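Polyporopepsin (Irpex lacteus, PDB 1WKR) cleaves peptide bonds as a pepsin-family aspartic endopeptidase of broad specificity that clots milk. Local coordinates at residues Thr247-Thr259 and Glu266-Leu278. Residues are numbered along the deposited sequence; the frame is centred on the assembly and turned at random.
Sequences TAQYANLQSLFFT and ELTANAQIWPRNL
L256 and L267 form an antiparallel hydrogen-bonded pair in a beta hairpin, strands 256-260 and 263-267, in this pepsin-like fold. L256 N gives to L267 O at 2.9 Å, and L267 N returns the bond to L256 O. Past this pair, the side chain of Q272, in the 3-10 segment 270-272, bonds to the backbone. Its chain is extended beyond CG (chi2 170°), which carries the amide to the backbone that leads into strand 256-260. NE2 donates to Q254 O at 2.9 Å, with the acceptor close to the amide plane. The same nitrogen gives to L267 O, which thus accepts from two donors. Q272 OE1 bonds to Y228 OH of helix 222-232, while the methyls L253 CD1 and L256 CD1 pack against it. With an alanine here, Q254 O and Y228 OH would probably lose these partners and a gap would open beside the two leucines. At the open end of the hairpin, S255 OG donates to the anti lone pair of E266 OE2 at 2.6 Å. A water gives to S255 OG and accepts from A269 N. The F257 ring lies alongside E266, its plane 40° from the carboxylate. From helix 247-251, the Y250 ring meets I273, its CE1 3.7 Å from I273 CG2. N270 ND2 bonds to N340 O of the C-terminus and also donates to Y250 OH, a 3.3 Å bond with an angle of 164° at the hydrogen.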
# COMPACT_ATOMS: atom_id res chain seq x y z
N THR A 247 -6.36 28.37 7.06
CA THR A 247 -5.59 28.93 5.97
C THR A 247 -4.20 29.36 6.45
O THR A 247 -3.17 29.01 5.80
CB THR A 247 -6.38 30.20 5.45
OG1 THR A 247 -7.52 29.68 4.79
CG2 THR A 247 -5.56 30.99 4.42
N ALA A 248 -4.09 30.04 7.54
CA ALA A 248 -2.82 30.46 8.02
C ALA A 248 -1.94 29.31 8.41
O ALA A 248 -0.73 29.27 8.21
CB ALA A 248 -2.99 31.42 9.25
N GLN A 249 -2.54 28.28 9.09
CA GLN A 249 -1.72 27.15 9.51
C GLN A 249 -1.22 26.34 8.26
O GLN A 249 -0.09 25.87 8.34
CB GLN A 249 -2.59 26.19 10.38
CG GLN A 249 -2.81 26.84 11.79
CD GLN A 249 -3.91 26.04 12.54
OE1 GLN A 249 -4.70 25.32 11.98
NE2 GLN A 249 -3.84 26.19 13.88
N TYR A 250 -1.99 26.27 7.21
CA TYR A 250 -1.47 25.62 5.99
C TYR A 250 -0.33 26.43 5.39
O TYR A 250 0.69 25.88 5.02
CB TYR A 250 -2.56 25.37 4.97
CG TYR A 250 -1.97 24.75 3.70
CD1 TYR A 250 -1.40 23.46 3.72
CD2 TYR A 250 -1.87 25.47 2.51
CE1 TYR A 250 -0.77 22.91 2.62
CE2 TYR A 250 -1.27 24.93 1.38
CZ TYR A 250 -0.71 23.64 1.46
OH TYR A 250 -0.10 23.12 0.36
N ALA A 251 -0.49 27.77 5.38
CA ALA A 251 0.60 28.60 4.85
C ALA A 251 1.90 28.40 5.60
O ALA A 251 2.98 28.45 5.05
CB ALA A 251 0.20 30.05 4.88
N ASN A 252 1.81 28.12 6.91
CA ASN A 252 2.94 27.87 7.78
C ASN A 252 3.34 26.44 7.93
O ASN A 252 4.30 26.10 8.67
CB ASN A 252 2.64 28.48 9.18
CG ASN A 252 2.73 29.98 9.15
OD1 ASN A 252 3.72 30.55 8.72
ND2 ASN A 252 1.64 30.58 9.53
N LEU A 253 2.66 25.52 7.26
CA LEU A 253 2.96 24.08 7.37
C LEU A 253 4.33 23.77 6.81
O LEU A 253 4.63 24.14 5.67
CB LEU A 253 1.87 23.28 6.66
CG LEU A 253 1.98 21.74 6.77
CD1 LEU A 253 1.89 21.24 8.19
CD2 LEU A 253 0.90 21.06 5.91
N GLN A 254 5.16 23.12 7.60
CA GLN A 254 6.51 22.70 7.16
C GLN A 254 6.50 21.27 6.65
O GLN A 254 5.55 20.51 6.89
CB GLN A 254 7.48 22.84 8.35
CG GLN A 254 7.44 24.08 9.24
CD GLN A 254 7.96 25.06 8.37
OE1 GLN A 254 9.21 25.23 8.05
NE2 GLN A 254 7.15 26.04 8.02
N SER A 255 7.59 20.90 5.97
CA SER A 255 7.77 19.51 5.53
C SER A 255 7.96 18.56 6.67
O SER A 255 8.48 18.94 7.75
CB SER A 255 8.95 19.39 4.59
OG SER A 255 8.68 20.14 3.40
N LEU A 256 7.57 17.32 6.47
CA LEU A 256 8.03 16.22 7.28
C LEU A 256 9.23 15.57 6.60
O LEU A 256 9.22 15.34 5.37
CB LEU A 256 6.96 15.15 7.44
CG LEU A 256 5.82 15.49 8.33
CD1 LEU A 256 4.62 14.53 8.18
CD2 LEU A 256 6.25 15.54 9.82
N PHE A 257 10.27 15.33 7.36
CA PHE A 257 11.51 14.74 6.82
C PHE A 257 11.65 13.35 7.36
O PHE A 257 11.74 13.19 8.61
CB PHE A 257 12.72 15.61 7.19
CG PHE A 257 12.66 17.01 6.60
CD1 PHE A 257 13.18 17.26 5.35
CD2 PHE A 257 12.13 18.08 7.32
CE1 PHE A 257 13.18 18.54 4.82
CE2 PHE A 257 12.11 19.37 6.75
CZ PHE A 257 12.66 19.57 5.49
N PHE A 258 11.65 12.37 6.49
CA PHE A 258 11.77 10.94 6.87
C PHE A 258 13.22 10.56 6.60
O PHE A 258 13.75 10.72 5.50
CB PHE A 258 10.87 10.10 5.95
CG PHE A 258 9.40 10.31 6.23
CD1 PHE A 258 8.73 11.50 5.87
CD2 PHE A 258 8.63 9.28 6.77
CE1 PHE A 258 7.39 11.65 6.12
CE2 PHE A 258 7.29 9.44 7.01
CZ PHE A 258 6.65 10.64 6.69
N THR A 259 13.87 9.99 7.59
CA THR A 259 15.26 9.47 7.42
C THR A 259 15.15 7.98 7.25
O THR A 259 14.71 7.28 8.15
CB THR A 259 16.12 9.80 8.59
OG1 THR A 259 16.19 11.24 8.76
CG2 THR A 259 17.57 9.28 8.39
N GLU A 266 11.66 14.11 1.76
CA GLU A 266 10.90 15.27 2.20
C GLU A 266 9.46 15.19 1.74
O GLU A 266 9.17 15.28 0.51
CB GLU A 266 11.57 16.51 1.66
CG GLU A 266 10.85 17.80 2.13
CD GLU A 266 11.47 19.06 1.71
OE1 GLU A 266 12.66 19.09 1.16
OE2 GLU A 266 10.90 20.14 1.96
N LEU A 267 8.55 14.96 2.67
CA LEU A 267 7.09 14.98 2.41
C LEU A 267 6.62 16.44 2.64
O LEU A 267 6.52 16.94 3.78
CB LEU A 267 6.39 14.00 3.34
CG LEU A 267 4.93 13.72 2.99
CD1 LEU A 267 4.80 12.85 1.73
CD2 LEU A 267 4.22 13.05 4.17
N THR A 268 6.38 17.13 1.53
CA THR A 268 6.15 18.59 1.62
C THR A 268 4.80 18.90 2.22
O THR A 268 3.94 18.02 2.40
CB THR A 268 6.22 19.21 0.21
OG1 THR A 268 5.15 18.61 -0.57
CG2 THR A 268 7.57 18.98 -0.49
N ALA A 269 4.60 20.19 2.52
CA ALA A 269 3.30 20.64 3.01
C ALA A 269 2.18 20.20 2.09
O ALA A 269 1.16 19.63 2.58
CB ALA A 269 3.30 22.17 3.14
N ASN A 270 2.31 20.37 0.79
CA ASN A 270 1.21 20.01 -0.09
C ASN A 270 0.96 18.47 -0.06
O ASN A 270 -0.18 18.01 -0.18
CB ASN A 270 1.47 20.45 -1.53
CG ASN A 270 0.23 20.29 -2.39
OD1 ASN A 270 0.13 19.39 -3.21
ND2 ASN A 270 -0.70 21.25 -2.24
N ALA A 271 2.06 17.71 0.05
CA ALA A 271 1.94 16.24 0.12
C ALA A 271 1.24 15.80 1.38
O ALA A 271 0.77 14.64 1.46
CB ALA A 271 3.33 15.62 0.10
N GLN A 272 1.17 16.64 2.42
CA GLN A 272 0.53 16.28 3.70
C GLN A 272 -0.95 16.51 3.71
O GLN A 272 -1.58 16.21 4.72
CB GLN A 272 1.18 17.08 4.84
CG GLN A 272 2.59 16.56 5.20
CD GLN A 272 3.28 17.51 6.15
OE1 GLN A 272 2.83 17.71 7.29
NE2 GLN A 272 4.33 18.13 5.71
N ILE A 273 -1.52 17.02 2.61
CA ILE A 273 -2.97 17.36 2.60
C ILE A 273 -3.69 16.51 1.59
O ILE A 273 -3.14 16.05 0.58
CB ILE A 273 -3.23 18.89 2.40
CG1 ILE A 273 -3.15 19.30 0.92
CG2 ILE A 273 -2.32 19.67 3.32
CD1 ILE A 273 -3.50 20.75 0.69
N TRP A 274 -5.01 16.28 1.85
CA TRP A 274 -5.90 15.60 0.93
C TRP A 274 -6.13 16.49 -0.30
O TRP A 274 -6.18 17.74 -0.11
CB TRP A 274 -7.22 15.29 1.65
CG TRP A 274 -8.22 14.55 0.85
CD1 TRP A 274 -9.18 15.04 0.05
CD2 TRP A 274 -8.32 13.11 0.73
NE1 TRP A 274 -9.89 14.03 -0.59
CE2 TRP A 274 -9.35 12.86 -0.18
CE3 TRP A 274 -7.60 12.03 1.25
CZ2 TRP A 274 -9.73 11.51 -0.60
CZ3 TRP A 274 -7.99 10.73 0.94
CH2 TRP A 274 -8.99 10.48 -0.02
N PRO A 275 -6.24 15.97 -1.49
CA PRO A 275 -6.50 16.83 -2.68
C PRO A 275 -7.77 17.64 -2.50
O PRO A 275 -8.89 17.09 -2.42
CB PRO A 275 -6.61 15.82 -3.82
CG PRO A 275 -6.86 14.47 -3.21
CD PRO A 275 -6.11 14.55 -1.89
N ARG A 276 -7.61 18.98 -2.41
CA ARG A 276 -8.73 19.81 -1.99
C ARG A 276 -9.89 19.85 -2.99
O ARG A 276 -11.06 19.96 -2.54
CB ARG A 276 -8.25 21.22 -1.72
CG ARG A 276 -7.44 21.29 -0.42
CD ARG A 276 -6.79 22.63 -0.18
NE ARG A 276 -5.61 22.80 -1.06
CZ ARG A 276 -4.73 23.80 -0.91
NH1 ARG A 276 -4.95 24.78 -0.04
NH2 ARG A 276 -3.61 23.79 -1.63
N ASN A 277 -9.63 19.62 -4.25
CA ASN A 277 -10.76 19.58 -5.21
C ASN A 277 -11.54 18.38 -5.02
O ASN A 277 -12.68 18.28 -5.59
CB ASN A 277 -10.27 19.75 -6.65
CG ASN A 277 -9.64 18.58 -7.23
OD1 ASN A 277 -8.62 18.00 -6.71
ND2 ASN A 277 -10.18 17.99 -8.31
N LEU A 278 -11.11 17.37 -4.24
CA LEU A 278 -11.77 16.11 -3.90
C LEU A 278 -12.14 16.02 -2.48
O LEU A 278 -12.36 14.95 -1.92
CB LEU A 278 -10.87 14.95 -4.37
CG LEU A 278 -10.53 14.92 -5.84
CD1 LEU A 278 -9.43 13.83 -6.12
CD2 LEU A 278 -11.82 14.61 -6.66
O HOH W 1 6.90 22.00 2.46